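Local coordinates for protein adenylosuccinate lyase (Francisella tularensis subsp. tularensis SCHU S4, PDB 4EEI) that probably catalyses the beta-elimination of fumarate from adenylosuccinate, giving AMP, and from the matching imidazole carboxamide succinate intermediate of de novo purine synthesis, at residues Leu124-Ala128 and Phe154-Tyr158; Ala237-Arg241 and Thr274-Thr278; Ser246-Glu250 and Ile341-Val345. Residue numbers count along the deposited sequence, not the author numbering.

Interaction 1: residues Leu124-Ala128 and Phe154-Tyr158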
# COMPACT_ATOMS: atom_id res chain seq x y z
N LEU B 124 2.51 -8.99 28.46
CA LEU B 124 2.69 -10.22 27.68
C LEU B 124 3.60 -11.22 28.39
O LEU B 124 3.31 -12.42 28.42
CB LEU B 124 3.24 -9.90 26.29
CG LEU B 124 2.20 -9.31 25.32
CD1 LEU B 124 2.89 -8.83 24.07
CD2 LEU B 124 1.17 -10.38 24.97
N LEU B 125 4.71 -10.75 28.96
CA LEU B 125 5.61 -11.62 29.71
C LEU B 125 4.94 -12.15 30.98
O LEU B 125 5.14 -13.30 31.39
CB LEU B 125 6.92 -10.89 30.05
CG LEU B 125 8.01 -11.71 30.76
CD1 LEU B 125 8.28 -12.98 29.99
CD2 LEU B 125 9.29 -10.91 30.93
N THR B 126 4.16 -11.29 31.63
CA THR B 126 3.40 -11.70 32.79
C THR B 126 2.47 -12.84 32.42
O THR B 126 2.37 -13.83 33.14
CB THR B 126 2.61 -10.54 33.40
OG1 THR B 126 3.52 -9.61 34.01
CG2 THR B 126 1.63 -11.05 34.45
N LYS B 127 1.79 -12.70 31.29
CA LYS B 127 0.92 -13.77 30.81
C LYS B 127 1.71 -15.03 30.44
O LYS B 127 1.28 -16.15 30.74
CB LYS B 127 0.11 -13.29 29.62
CG LYS B 127 -1.32 -13.81 29.60
CD LYS B 127 -2.16 -13.24 30.75
CE LYS B 127 -3.59 -13.77 30.68
NZ LYS B 127 -4.56 -12.98 31.50
N ALA B 128 2.86 -14.86 29.80
CA ALA B 128 3.73 -15.98 29.47
C ALA B 128 4.23 -16.74 30.70
O ALA B 128 4.25 -17.98 30.70
CB ALA B 128 4.90 -15.52 28.60
N PHE B 154 2.47 -16.41 24.18
CA PHE B 154 2.63 -15.05 24.67
C PHE B 154 4.08 -14.60 24.63
O PHE B 154 4.35 -13.44 24.41
CB PHE B 154 2.09 -14.94 26.09
CG PHE B 154 0.62 -15.17 26.20
CD1 PHE B 154 -0.28 -14.25 25.69
CD2 PHE B 154 0.13 -16.31 26.83
CE1 PHE B 154 -1.65 -14.46 25.79
CE2 PHE B 154 -1.23 -16.53 26.94
CZ PHE B 154 -2.12 -15.60 26.41
N LEU B 155 5.01 -15.52 24.86
CA LEU B 155 6.41 -15.15 24.86
C LEU B 155 6.86 -14.78 23.45
O LEU B 155 7.71 -13.90 23.26
CB LEU B 155 7.29 -16.28 25.43
CG LEU B 155 8.76 -15.90 25.64
CD1 LEU B 155 8.92 -14.91 26.81
CD2 LEU B 155 9.63 -17.14 25.87
N GLY B 156 6.27 -15.44 22.45
CA GLY B 156 6.58 -15.13 21.06
C GLY B 156 6.14 -13.74 20.66
O GLY B 156 6.79 -13.06 19.85
N ALA B 157 5.01 -13.31 21.22
CA ALA B 157 4.56 -11.95 20.99
C ALA B 157 5.46 -10.99 21.77
O ALA B 157 5.84 -9.94 21.27
CB ALA B 157 3.13 -11.79 21.42
N TYR B 158 5.79 -11.37 23.00
CA TYR B 158 6.69 -10.55 23.83
C TYR B 158 7.98 -10.19 23.10
O TYR B 158 8.33 -9.01 23.00
CB TYR B 158 7.00 -11.25 25.15
CG TYR B 158 8.14 -10.63 25.95
CD1 TYR B 158 7.93 -9.51 26.73
CD2 TYR B 158 9.41 -11.18 25.92
CE1 TYR B 158 8.95 -8.94 27.46
CE2 TYR B 158 10.44 -10.63 26.65
CZ TYR B 158 10.21 -9.51 27.42
OH TYR B 158 11.24 -8.96 28.14
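Helices 94-131 and 151-173 run nearly antiparallel here, the axes of segments 124-128 and 154-158 approaching to 8.2 Å at a signed angle of -155°. The small side chain of A128 lets the backbones close in: its CA is 5.0 Å from F154 CA. With chi1 in m, F154 reaches across the neighbouring helix, to where K127, its chi1 of -142° between wells, lays CG over the ring face, 3.7 Å from the centroid, in a CH-pi contact. The amine of K127 leads onward to bond L334 O and I331 O. L124 (m, t) sets CD2 at the ring edge, 4.2 Å from F154 CD1, and CD1 4.0 Å from A157 CB. L125 and L155, both t, p, meet at 3.8 Å between their CD1 atoms, while L125 CB sits over the Y158 ring, whose chi1 is t. F426 of helix 422-429 touches A128 and L155. Such apolar pairing of long antiparallel helices is characteristic of the helical core of the fumarase/aspartase-type lyases.

Interaction 2: residues Ala237-Arg241 and Thr274-Thr278. With AMP (adenosine monophosphate), chain C.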
# COMPACT_ATOMS: atom_id res chain seq x y z
N ALA B 237 -3.50 -10.33 17.84
CA ALA B 237 -4.96 -10.22 17.88
C ALA B 237 -5.59 -11.45 17.22
O ALA B 237 -6.56 -12.02 17.72
CB ALA B 237 -5.40 -8.94 17.18
N VAL B 238 -5.02 -11.87 16.10
CA VAL B 238 -5.54 -13.01 15.35
C VAL B 238 -5.37 -14.30 16.15
O VAL B 238 -6.25 -15.16 16.17
CB VAL B 238 -4.83 -13.11 13.99
CG1 VAL B 238 -5.10 -14.46 13.32
CG2 VAL B 238 -5.26 -11.94 13.09
N GLU B 239 -4.23 -14.42 16.83
CA GLU B 239 -4.02 -15.57 17.71
C GLU B 239 -5.12 -15.65 18.77
O GLU B 239 -5.70 -16.71 19.01
CB GLU B 239 -2.65 -15.49 18.38
CG GLU B 239 -2.37 -16.61 19.38
CD GLU B 239 -2.10 -17.96 18.73
OE1 GLU B 239 -1.70 -17.99 17.55
OE2 GLU B 239 -2.28 -19.00 19.41
N ILE B 240 -5.42 -14.53 19.41
CA ILE B 240 -6.46 -14.56 20.43
C ILE B 240 -7.83 -14.88 19.81
O ILE B 240 -8.61 -15.66 20.38
CB ILE B 240 -6.48 -13.26 21.26
CG1 ILE B 240 -5.21 -13.19 22.10
CG2 ILE B 240 -7.70 -13.22 22.19
CD1 ILE B 240 -4.90 -11.79 22.62
N ARG B 241 -8.12 -14.30 18.64
CA ARG B 241 -9.40 -14.53 17.98
C ARG B 241 -9.60 -16.00 17.61
O ARG B 241 -10.71 -16.53 17.73
CB ARG B 241 -9.53 -13.65 16.73
CG ARG B 241 -9.75 -12.16 17.02
CD ARG B 241 -9.50 -11.32 15.77
NE ARG B 241 -10.37 -11.71 14.66
CZ ARG B 241 -10.21 -11.30 13.41
NH1 ARG B 241 -9.21 -10.48 13.10
NH2 ARG B 241 -11.04 -11.71 12.46
N THR B 274 -10.01 -7.76 20.33
CA THR B 274 -8.96 -8.10 19.38
C THR B 274 -9.43 -7.87 17.94
O THR B 274 -8.61 -7.64 17.04
CB THR B 274 -8.42 -9.52 19.61
OG1 THR B 274 -9.51 -10.43 19.80
CG2 THR B 274 -7.56 -9.54 20.87
N GLU B 275 -10.74 -7.91 17.71
CA GLU B 275 -11.27 -7.56 16.39
C GLU B 275 -11.12 -6.06 16.13
O GLU B 275 -10.63 -5.64 15.08
CB GLU B 275 -12.72 -8.04 16.22
CG GLU B 275 -12.79 -9.56 16.06
CD GLU B 275 -14.21 -10.11 15.97
OE1 GLU B 275 -15.17 -9.32 15.76
OE2 GLU B 275 -14.36 -11.34 16.11
N ASN B 276 -11.52 -5.26 17.11
CA ASN B 276 -11.27 -3.82 17.07
C ASN B 276 -9.80 -3.50 16.77
O ASN B 276 -9.50 -2.65 15.93
CB ASN B 276 -11.69 -3.16 18.39
CG ASN B 276 -11.39 -1.66 18.43
OD1 ASN B 276 -10.28 -1.25 18.76
ND2 ASN B 276 -12.38 -0.83 18.09
N LEU B 277 -8.89 -4.21 17.44
CA LEU B 277 -7.46 -3.92 17.30
C LEU B 277 -6.93 -4.36 15.93
O LEU B 277 -5.93 -3.83 15.44
CB LEU B 277 -6.66 -4.56 18.43
CG LEU B 277 -7.01 -4.05 19.82
CD1 LEU B 277 -6.46 -4.97 20.90
CD2 LEU B 277 -6.48 -2.64 20.02
N THR B 278 -7.59 -5.33 15.31
CA THR B 278 -7.22 -5.72 13.97
C THR B 278 -7.52 -4.55 13.02
O THR B 278 -6.73 -4.24 12.10
CB THR B 278 -7.99 -6.99 13.56
OG1 THR B 278 -7.65 -8.06 14.46
CG2 THR B 278 -7.63 -7.40 12.13
P AMP C . -15.88 -0.76 17.44
O1P AMP C . -15.29 0.37 18.24
O2P AMP C . -14.98 -1.97 17.32
O3P AMP C . -16.50 -0.33 16.14
O5' AMP C . -17.11 -1.27 18.33
C5' AMP C . -18.02 -2.25 17.83
C4' AMP C . -19.28 -2.23 18.68
O4' AMP C . -20.24 -3.16 18.17
C3' AMP C . -18.99 -2.65 20.11
O3' AMP C . -19.66 -1.75 21.00
C2' AMP C . -19.58 -4.03 20.24
O2' AMP C . -20.10 -4.24 21.56
C1' AMP C . -20.69 -4.02 19.21
N9 AMP C . -20.97 -5.39 18.70
C8 AMP C . -20.55 -6.54 19.24
N7 AMP C . -20.99 -7.60 18.52
C5 AMP C . -21.71 -7.12 17.49
C6 AMP C . -22.45 -7.70 16.35
N6 AMP C . -22.52 -9.03 16.15
N1 AMP C . -23.07 -6.84 15.50
C2 AMP C . -23.01 -5.51 15.68
N3 AMP C . -22.35 -4.92 16.70
C4 AMP C . -21.69 -5.66 17.62
O HOH W 1 -12.62 -13.09 14.90
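R241 supplies most of the polar chemistry between helices 217-244 and 272-293. Its NH1 donates a weak hydrogen bond to T278 OG1 (3.2 Å); that hydroxyl in turn donates a hydrogen bond to T274 O (2.8 Å), so it acts as acceptor and donor at once. R241 NE donates to water 1 (2.7 Å), which donates a hydrogen bond to E275 OE2 (2.7 Å), so the two opposite charges are joined through water and not by a direct salt bridge. The other carboxylate oxygen, E275 OE1, accepts from H141 ND1 of the fourth subunit and from I303 N of the third, and W298 of the third subunit makes a cation-pi contact with R241. Beneath these, A237 CB packs 3.5 Å from T274 O, and I240 CB lies 3.9 Å from T274 CG2. On the same helix, N276 ND2 donates to AMP O2P (2.9 Å) almost linearly, while R4 and Y5 of this chain and K66, Q212, S306 and R310 of the third subunit add further bonds to the nucleotide. The chemistry implies that this helix pair belongs to an interface where polar groups of several subunits satisfy one another beside a shared nucleotide pocket.

Interaction 3: residues Ser246-Glu250 and Ile341-Val345. With K (potassium ion), chain L; EDO (1,2-ethanediol), chain Z.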
# COMPACT_ATOMS: atom_id res chain seq x y z
N SER B 246 -15.69 -20.56 19.16
CA SER B 246 -16.48 -21.59 19.84
C SER B 246 -15.88 -22.99 19.72
O SER B 246 -15.95 -23.78 20.67
CB SER B 246 -17.91 -21.64 19.31
OG SER B 246 -18.63 -20.47 19.64
N ASP B 247 -15.33 -23.29 18.55
CA ASP B 247 -14.73 -24.59 18.28
C ASP B 247 -13.51 -24.87 19.16
O ASP B 247 -13.31 -26.00 19.60
CB ASP B 247 -14.38 -24.71 16.80
CG ASP B 247 -15.52 -24.29 15.89
OD1 ASP B 247 -15.57 -23.10 15.51
OD2 ASP B 247 -16.37 -25.14 15.57
N VAL B 248 -12.67 -23.86 19.38
CA VAL B 248 -11.49 -24.05 20.21
C VAL B 248 -11.72 -23.66 21.67
O VAL B 248 -11.47 -24.45 22.57
CB VAL B 248 -10.31 -23.21 19.67
CG1 VAL B 248 -9.02 -23.61 20.36
CG2 VAL B 248 -10.20 -23.37 18.16
N PHE B 249 -12.22 -22.45 21.88
CA PHE B 249 -12.63 -21.99 23.21
C PHE B 249 -11.56 -22.16 24.30
O PHE B 249 -11.88 -22.58 25.41
CB PHE B 249 -13.94 -22.65 23.65
CG PHE B 249 -14.76 -21.79 24.56
CD1 PHE B 249 -14.85 -20.42 24.35
CD2 PHE B 249 -15.44 -22.34 25.64
CE1 PHE B 249 -15.60 -19.62 25.19
CE2 PHE B 249 -16.19 -21.55 26.48
CZ PHE B 249 -16.27 -20.19 26.26
N GLU B 250 -10.31 -21.84 23.99
CA GLU B 250 -9.24 -22.00 24.97
C GLU B 250 -9.04 -20.73 25.81
O GLU B 250 -8.48 -20.79 26.90
CB GLU B 250 -7.94 -22.44 24.27
CG GLU B 250 -8.02 -23.88 23.74
CD GLU B 250 -6.76 -24.37 23.02
OE1 GLU B 250 -5.77 -23.60 22.92
OE2 GLU B 250 -6.78 -25.53 22.54
N ILE B 341 -7.73 -26.45 27.49
CA ILE B 341 -6.46 -26.47 26.76
C ILE B 341 -5.75 -27.81 26.91
O ILE B 341 -5.34 -28.41 25.92
CB ILE B 341 -5.53 -25.37 27.29
CG1 ILE B 341 -6.07 -23.99 26.89
CG2 ILE B 341 -4.13 -25.54 26.75
CD1 ILE B 341 -5.42 -22.85 27.63
N GLU B 342 -5.63 -28.28 28.15
CA GLU B 342 -4.87 -29.49 28.41
C GLU B 342 -5.64 -30.77 28.07
O GLU B 342 -5.05 -31.80 27.73
CB GLU B 342 -4.37 -29.49 29.86
CG GLU B 342 -3.49 -28.27 30.16
CD GLU B 342 -2.71 -28.39 31.47
OE1 GLU B 342 -3.31 -28.74 32.51
OE2 GLU B 342 -1.49 -28.12 31.46
N ASP B 343 -6.97 -30.71 28.16
CA ASP B 343 -7.79 -31.87 27.78
C ASP B 343 -7.68 -32.14 26.28
O ASP B 343 -7.78 -33.28 25.83
CB ASP B 343 -9.24 -31.66 28.19
CG ASP B 343 -9.50 -31.95 29.66
OD1 ASP B 343 -8.63 -32.55 30.32
OD2 ASP B 343 -10.58 -31.57 30.15
N ARG B 344 -7.48 -31.08 25.51
CA ARG B 344 -7.32 -31.21 24.07
C ARG B 344 -6.02 -31.95 23.74
O ARG B 344 -5.97 -32.75 22.81
CB ARG B 344 -7.39 -29.83 23.40
CG ARG B 344 -7.15 -29.83 21.90
CD ARG B 344 -7.61 -28.51 21.27
NE ARG B 344 -9.06 -28.48 21.11
CZ ARG B 344 -9.86 -27.52 21.58
NH1 ARG B 344 -9.35 -26.50 22.25
NH2 ARG B 344 -11.17 -27.59 21.38
N VAL B 345 -4.97 -31.69 24.52
CA VAL B 345 -3.73 -32.46 24.41
C VAL B 345 -3.99 -33.92 24.74
O VAL B 345 -3.50 -34.82 24.06
CB VAL B 345 -2.63 -31.89 25.32
CG1 VAL B 345 -1.39 -32.77 25.28
CG2 VAL B 345 -2.27 -30.47 24.88
K K L . -13.36 -28.63 18.49
C1 EDO Z . -10.43 -31.40 21.14
O1 EDO Z . -11.81 -31.60 21.48
C2 EDO Z . -10.28 -31.02 19.66
O2 EDO Z . -10.92 -29.76 19.41
O HOH W 2 -4.83 -27.18 23.42
O HOH W 3 -14.10 -30.92 18.00
O HOH W 4 -14.41 -28.51 21.04
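The salt bridge between E250 OE2 and R344 NH1 (2.8 Å) is the strongest link between segment 246-250, in the loop after helix 217-244, and helix 338-346. The two elements flank a small antiparallel ribbon, strand 251-252 paired with strand 335-336. NH1 of R344 also donates to V248 O (3.0 Å), and NH2 of R344 adds a weak bond to V248 O (3.4 Å), so one guanidinium reads both a carboxylate and a backbone carbonyl. E250 OE2 has further partners: R139 of strand 135-140 in a second salt bridge, and water 2, which donates to E250 OE2 (2.7 Å) and to I341 O (2.8 Å), tying the carboxylate to the helix backbone. Beyond R344 lies a potassium ion, bound by D247 O (2.9 Å), by two waters, and by O2 of an ethanediol probably taken up from the crystallisation liquor; D247 O of the fourth subunit binds the same ion, which therefore sits between two chains. D247 of this chain also forms salt bridges through its carboxylate, with R245 and with R139 of the fourth subunit. Around the charges the packing is modest. E250 CB meets I341 CG1 at 3.6 Å, with T136 and F150 touching both residues, and V248 CG1 lies 3.5 Å from R344 NH1. F249, with positive phi, turns the chain between V248 and E250. At its edge, near its plane, the guanidinium also meets the ethanediol, R344 NH2 donating to EDO O2 at 2.9 Å and R344 NE, weakly, at 2.8 Å.

How the interactions relate
From the N terminus, interaction 1 comes first, closing the 25-residue connection that carries the hairpin of strands 135-140 and 143-149 between helices 94-131 and 151-173. It is complete before interaction 2 opens at 237-241 on helix 217-244. Interaction 3 opens at 246-250, just past that helix; interaction 2 then closes at 274-278, and interaction 3 at 341-345, so these two loops cross. The longer loop, of 90 residues, takes in helices 272-293 and 304-333. Centres lie about 16 Å (1 and 2), 19 Å (1 and 3) and 18 Å (2 and 3) apart, without touching. Interactions 1 and 2 join long core helices; interaction 3 fastens the loop after helix 217-244 to helix 338-346.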